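Local atomic coordinates of transcriptional regulator kdgR (Escherichia coli, PDB entry 1YSP), a protein that represses transcription of the genes for uptake and breakdown of 2-keto-3-deoxygluconate, and is represented here by its C-terminal, IclR-type domain. Residues A[8-13]-A[38-43]; A[18-23]-A[155-160]. One frame throughout, in Å; residues are numbered along the deposited sequence.

Contact 1: residues A[8-13]-A[38-43]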
loop_
_atom_site.group_PDB
_atom_site.type_symbol
_atom_site.label_atom_id
_atom_site.label_comp_id
_atom_site.label_asym_id
_atom_site.label_seq_id
_atom_site.Cartn_x
_atom_site.Cartn_y
_atom_site.Cartn_z
ATOM N N SER A 8 -9.195 -14.647 1.312
ATOM C CA SER A 8 -9.643 -14.024 0.032
ATOM C C SER A 8 -8.481 -13.354 -0.652
ATOM O O SER A 8 -8.397 -13.360 -1.892
ATOM C CB SER A 8 -10.713 -12.960 0.250
ATOM O OG SER A 8 -11.970 -13.544 0.584
ATOM N N ALA A 9 -7.651 -12.682 0.151
ATOM C CA ALA A 9 -6.485 -11.984 -0.383
ATOM C C ALA A 9 -5.540 -13.000 -1.010
ATOM O O ALA A 9 -5.010 -12.748 -2.076
ATOM C CB ALA A 9 -5.767 -11.253 0.731
ATOM N N ASP A 10 -5.338 -14.139 -0.343
ATOM C CA ASP A 10 -4.385 -15.140 -0.815
ATOM C C ASP A 10 -4.680 -15.535 -2.262
ATOM O O ASP A 10 -3.738 -15.646 -3.094
ATOM C CB ASP A 10 -4.374 -16.380 0.105
ATOM C CG ASP A 10 -3.528 -17.513 -0.472
ATOM O OD1 ASP A 10 -2.278 -17.371 -0.553
ATOM O OD2 ASP A 10 -4.130 -18.545 -0.891
ATOM N N ILE A 11 -5.974 -15.757 -2.557
ATOM C CA ILE A 11 -6.434 -16.108 -3.895
ATOM C C ILE A 11 -6.154 -15.029 -4.946
ATOM O O ILE A 11 -5.666 -15.304 -6.044
ATOM C CB ILE A 11 -7.995 -16.462 -3.872
ATOM C CG1 ILE A 11 -8.193 -17.755 -3.053
ATOM C CG2 ILE A 11 -8.583 -16.577 -5.267
ATOM C CD1 ILE A 11 -9.560 -17.840 -2.338
ATOM N N GLN A 12 -6.466 -13.789 -4.592
ATOM C CA GLN A 12 -6.307 -12.694 -5.531
ATOM C C GLN A 12 -4.831 -12.318 -5.708
ATOM O O GLN A 12 -4.417 -11.885 -6.811
ATOM C CB GLN A 12 -7.150 -11.488 -5.089
ATOM C CG GLN A 12 -8.643 -11.774 -5.019
ATOM C CD GLN A 12 -9.206 -12.202 -6.348
ATOM O OE1 GLN A 12 -8.802 -11.695 -7.408
ATOM N NE2 GLN A 12 -10.155 -13.156 -6.316
ATOM N N MET A 13 -4.059 -12.510 -4.657
ATOM C CA MET A 13 -2.590 -12.258 -4.720
ATOM C C MET A 13 -1.885 -13.297 -5.594
ATOM O O MET A 13 -0.987 -12.991 -6.382
ATOM C CB MET A 13 -2.005 -12.234 -3.327
ATOM C CG MET A 13 -2.447 -10.970 -2.487
ATOM S SD MET A 13 -2.051 -11.143 -0.739
ATOM C CE MET A 13 -0.261 -10.984 -0.720
ATOM N N HIS A 38 0.277 -10.807 4.632
ATOM C CA HIS A 38 0.449 -11.877 3.617
ATOM C C HIS A 38 1.457 -11.465 2.544
ATOM O O HIS A 38 1.696 -10.283 2.350
ATOM C CB HIS A 38 -0.891 -12.280 2.980
ATOM C CG HIS A 38 -0.885 -13.647 2.342
ATOM N ND1 HIS A 38 -0.209 -14.724 2.877
ATOM C CD2 HIS A 38 -1.524 -14.116 1.243
ATOM C CE1 HIS A 38 -0.414 -15.792 2.120
ATOM N NE2 HIS A 38 -1.207 -15.450 1.118
ATOM N N LYS A 39 2.076 -12.439 1.877
ATOM C CA LYS A 39 2.991 -12.143 0.771
ATOM C C LYS A 39 2.942 -13.293 -0.229
ATOM O O LYS A 39 2.801 -14.464 0.187
ATOM C CB LYS A 39 4.429 -12.017 1.323
ATOM C CG LYS A 39 5.395 -11.354 0.406
ATOM C CD LYS A 39 6.889 -11.443 0.892
ATOM C CE LYS A 39 7.850 -10.936 -0.191
ATOM N NZ LYS A 39 9.276 -11.206 0.128
ATOM N N ILE A 40 3.020 -12.962 -1.518
ATOM C CA ILE A 40 3.289 -13.946 -2.576
ATOM C C ILE A 40 4.546 -13.462 -3.310
ATOM O O ILE A 40 4.547 -12.376 -3.918
ATOM C CB ILE A 40 2.126 -14.115 -3.563
ATOM C CG1 ILE A 40 0.804 -14.443 -2.846
ATOM C CG2 ILE A 40 2.503 -15.125 -4.688
ATOM C CD1 ILE A 40 0.750 -15.776 -2.142
ATOM N N ASP A 41 5.607 -14.270 -3.244
ATOM C CA ASP A 41 6.944 -13.859 -3.699
ATOM C C ASP A 41 7.145 -13.868 -5.193
ATOM O O ASP A 41 6.533 -14.661 -5.908
ATOM C CB ASP A 41 8.025 -14.727 -3.055
ATOM C CG ASP A 41 8.729 -14.029 -1.911
ATOM O OD1 ASP A 41 8.437 -14.376 -0.746
ATOM O OD2 ASP A 41 9.567 -13.124 -2.175
ATOM N N SER A 42 8.039 -12.988 -5.648
ATOM C CA SER A 42 8.466 -12.942 -7.043
ATOM C C SER A 42 9.099 -14.293 -7.405
ATOM O O SER A 42 8.609 -14.991 -8.289
ATOM C CB SER A 42 9.467 -11.792 -7.241
ATOM O OG SER A 42 9.495 -11.346 -8.585
ATOM N N MET A 43 10.184 -14.649 -6.716
ATOM C CA MET A 43 10.741 -16.011 -6.763
ATOM C C MET A 43 11.396 -16.380 -5.425
ATOM O O MET A 43 10.699 -16.604 -4.423
ATOM C CB MET A 43 11.710 -16.236 -7.951
ATOM C CG MET A 43 12.555 -15.039 -8.394
ATOM S SD MET A 43 11.659 -13.994 -9.574
ATOM C CE MET A 43 12.976 -13.005 -10.307
#

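Contact 2: residues A[18-23]-A[155-160]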
loop_
_atom_site.group_PDB
_atom_site.type_symbol
_atom_site.label_atom_id
_atom_site.label_comp_id
_atom_site.label_asym_id
_atom_site.label_seq_id
_atom_site.Cartn_x
_atom_site.Cartn_y
_atom_site.Cartn_z
ATOM N N ARG A 18 0.557 -14.657 -10.776
ATOM C CA ARG A 18 0.362 -15.310 -12.074
ATOM C C ARG A 18 0.360 -14.313 -13.238
ATOM O O ARG A 18 1.013 -14.554 -14.264
ATOM C CB ARG A 18 -0.985 -16.086 -12.090
ATOM C CG ARG A 18 -1.171 -16.981 -13.311
ATOM C CD ARG A 18 -2.568 -17.639 -13.303
ATOM N NE ARG A 18 -3.621 -16.689 -13.634
ATOM C CZ ARG A 18 -3.914 -16.264 -14.861
ATOM N NH1 ARG A 18 -3.210 -16.683 -15.901
ATOM N NH2 ARG A 18 -4.899 -15.416 -15.056
ATOM N N LEU A 19 -0.399 -13.225 -13.111
ATOM C CA LEU A 19 -0.510 -12.272 -14.227
ATOM C C LEU A 19 0.757 -11.402 -14.405
ATOM O O LEU A 19 1.047 -10.948 -15.518
ATOM C CB LEU A 19 -1.734 -11.378 -14.087
ATOM C CG LEU A 19 -3.171 -11.972 -14.071
ATOM C CD1 LEU A 19 -4.156 -10.976 -13.409
ATOM C CD2 LEU A 19 -3.661 -12.337 -15.396
ATOM N N THR A 20 1.500 -11.154 -13.328
ATOM C CA THR A 20 2.532 -10.097 -13.394
ATOM C C THR A 20 3.935 -10.573 -13.096
ATOM O O THR A 20 4.900 -9.859 -13.412
ATOM C CB THR A 20 2.232 -8.899 -12.401
ATOM O OG1 THR A 20 2.381 -9.341 -11.064
ATOM C CG2 THR A 20 0.873 -8.313 -12.614
ATOM N N LYS A 21 4.048 -11.726 -12.436
ATOM C CA LYS A 21 5.300 -12.276 -11.901
ATOM C C LYS A 21 5.994 -11.390 -10.853
ATOM O O LYS A 21 7.168 -11.592 -10.553
ATOM C CB LYS A 21 6.308 -12.620 -13.016
ATOM C CG LYS A 21 5.718 -13.424 -14.148
ATOM C CD LYS A 21 5.869 -14.900 -13.914
ATOM C CE LYS A 21 6.384 -15.562 -15.197
ATOM N NZ LYS A 21 5.578 -16.739 -15.566
ATOM N N GLU A 22 5.258 -10.415 -10.313
ATOM C CA GLU A 22 5.833 -9.448 -9.369
ATOM C C GLU A 22 5.622 -9.955 -7.933
ATOM O O GLU A 22 4.841 -10.918 -7.736
ATOM C CB GLU A 22 5.134 -8.099 -9.539
ATOM C CG GLU A 22 5.286 -7.386 -10.930
ATOM C CD GLU A 22 6.693 -6.805 -11.203
ATOM O OE1 GLU A 22 7.587 -6.976 -10.361
ATOM O OE2 GLU A 22 6.883 -6.196 -12.284
ATOM N N THR A 23 6.297 -9.315 -6.961
ATOM C CA THR A 23 6.119 -9.587 -5.535
ATOM C C THR A 23 4.823 -8.879 -5.127
ATOM O O THR A 23 4.659 -7.674 -5.377
ATOM C CB THR A 23 7.287 -9.027 -4.630
ATOM O OG1 THR A 23 8.567 -9.453 -5.104
ATOM C CG2 THR A 23 7.152 -9.513 -3.179
ATOM N N GLN A 155 -0.286 1.916 -15.043
ATOM C CA GLN A 155 -1.734 1.918 -15.174
ATOM C C GLN A 155 -2.336 0.489 -15.243
ATOM O O GLN A 155 -3.391 0.228 -14.643
ATOM C CB GLN A 155 -2.196 2.850 -16.325
ATOM C CG GLN A 155 -1.965 4.388 -16.047
ATOM C CD GLN A 155 -2.734 4.940 -14.822
ATOM O OE1 GLN A 155 -3.944 4.701 -14.670
ATOM N NE2 GLN A 155 -2.030 5.691 -13.945
ATOM N N GLU A 156 -1.667 -0.426 -15.943
ATOM C CA GLU A 156 -2.118 -1.835 -15.993
ATOM C C GLU A 156 -2.033 -2.471 -14.586
ATOM O O GLU A 156 -2.968 -3.136 -14.119
ATOM C CB GLU A 156 -1.265 -2.613 -16.994
ATOM C CG GLU A 156 -1.486 -4.143 -16.980
ATOM C CD GLU A 156 -1.186 -4.829 -18.323
ATOM O OE1 GLU A 156 -1.444 -4.233 -19.396
ATOM O OE2 GLU A 156 -0.683 -5.970 -18.293
ATOM N N TYR A 157 -0.945 -2.175 -13.865
ATOM C CA TYR A 157 -0.752 -2.705 -12.494
ATOM C C TYR A 157 -1.821 -2.156 -11.568
ATOM O O TYR A 157 -2.358 -2.900 -10.753
ATOM C CB TYR A 157 0.654 -2.386 -11.945
ATOM C CG TYR A 157 1.738 -3.321 -12.405
ATOM C CD1 TYR A 157 1.546 -4.205 -13.491
ATOM C CD2 TYR A 157 2.981 -3.303 -11.800
ATOM C CE1 TYR A 157 2.544 -5.009 -13.922
ATOM C CE2 TYR A 157 3.997 -4.138 -12.233
ATOM C CZ TYR A 157 3.767 -4.980 -13.303
ATOM O OH TYR A 157 4.773 -5.804 -13.712
ATOM N N VAL A 158 -2.158 -0.882 -11.721
ATOM C CA VAL A 158 -3.153 -0.232 -10.853
ATOM C C VAL A 158 -4.525 -0.872 -11.132
ATOM O O VAL A 158 -5.285 -1.204 -10.203
ATOM C CB VAL A 158 -3.181 1.301 -11.063
ATOM C CG1 VAL A 158 -4.463 1.949 -10.459
ATOM C CG2 VAL A 158 -1.873 1.966 -10.507
ATOM N N ALA A 159 -4.796 -1.084 -12.419
ATOM C CA ALA A 159 -6.083 -1.653 -12.839
ATOM C C ALA A 159 -6.228 -3.063 -12.297
ATOM O O ALA A 159 -7.278 -3.396 -11.709
ATOM C CB ALA A 159 -6.216 -1.616 -14.367
ATOM N N MET A 160 -5.161 -3.861 -12.374
ATOM C CA MET A 160 -5.252 -5.241 -11.833
ATOM C C MET A 160 -5.329 -5.269 -10.293
ATOM O O MET A 160 -5.994 -6.138 -9.706
ATOM C CB MET A 160 -4.068 -6.094 -12.257
ATOM C CG MET A 160 -3.987 -6.351 -13.780
ATOM S SD MET A 160 -2.493 -7.305 -14.152
ATOM C CE MET A 160 -1.252 -6.048 -14.195
#

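Contact 1: residues A[8-13]-A[38-43]
With CG anti to the backbone N in both residues (chi1 172° in Asp-10, -159° in His-38), the carboxylate and the imidazole are carried toward each other between a helix and a strand. His-38 donates from NE2 to Asp-10 OD1 at 2.8 Å, with a nearly straight N-H...O angle of 165°. The acceptor lies in the ring plane, at the edge, and is approached on its anti side, while the carboxylate plane is turned well away from that of the ring. Arg-14, one turn further along the helix, forms a salt bridge with the same OD1 through NE, and this would probably favour a charged carboxylate. An alanine in place of His-38 would probably leave Asp-10 without its strand-side donor and open a gap beside the sulfur of Met-13.

The pairing illustrates how a helix is held against an antiparallel sheet: helix 4-20 packs on strand 33-40 of the six-stranded sheet in this GAF-like domain, and helix 8-13 and strand 38-40 run nearly parallel, their axes approaching to 8.9 Å. Met-13 supplies the apolar part of the interface beside the polar pair. Its SD sits at the ring edge of His-38, 3.6 Å from CD2, and CE turns over the strand backbone to reach Lys-39 CA at 3.8 Å. Met-13 CB meets Ile-40 CG1 at 3.6 Å, and Ile-40 CD1 extends to within 3.8 Å of Asp-10 OD1.

Contact 2: residues A[18-23]-A[155-160]
Thr-20 lays its methyl group against the end of Met-160, CG2 lying 3.5 Å from CE, tighter than an ordinary carbon-carbon contact. The two side chains pass alongside with their ends pointing opposite ways, and the bend of Met-160 at chi3 (-82°) turns CE to the threonine. The same CG2 also reaches CE1 of the Tyr-157 ring, at 3.9 Å and obliquely. Leu-19 adds a looser apolar contact, its CD1 standing 4.1 Å from Met-160 SD.

The polar half of the contact lies at the tip of Tyr-157. Its hydroxyl donates to Glu-22 OE2 at 2.6 Å, a short bond that uses the anti lone pair of that oxygen. OE2 stays in the plane of the ring, whereas the carboxylate plane is turned 76° from it and the glutamate chain runs roughly perpendicular to the tyrosine side chain. With Glu-22 CG anti to the carbonyl carbon (chi1 -63°), that methylene lies 3.2 Å from Tyr-157 OH, and the bend at chi2 then turns CD toward the hydroxyl. Arg-153 NH1 is a second hydrogen-bond partner of this OH, and its positive charge would probably help to balance the glutamate.

Here the backbone leaves helix 4-20, and Lys-21 makes the exit with positive phi. Thr-20 OG1 accepts from Glu-22 N at 3.2 Å in an ST turn, and it also hydrogen-bonds to Leu-16 O, so the threonine presents its methyl to the methionine while its hydroxyl serves the chain reversal. Ile-142 of strand 136-142 touches Thr-20, Glu-22 and Tyr-157, and Ile-125 of strand 123-130 meets the tyrosine, placing the contact where helices 4-20 and 151-172 come together against the sheet.

Helix 4-20 is common to both contacts, which illustrates how one helix can tie elements distant in sequence together. Contact 1 joins its earlier turns to strand 33-40, and contact 2 joins its end and the following turn to helix 151-172, far along the chain; their segments alternate in sequence. The centres are about 12 Å apart, and the two contacts meet directly: Ser-42 OG probably hydrogen-bonds to Lys-21 O at 3.1 Å, and Lys-39 CE packs on Thr-23 CG2. Together they bring the first and last helices of the modelled chain onto the antiparallel sheet of the IclR C-terminal domain.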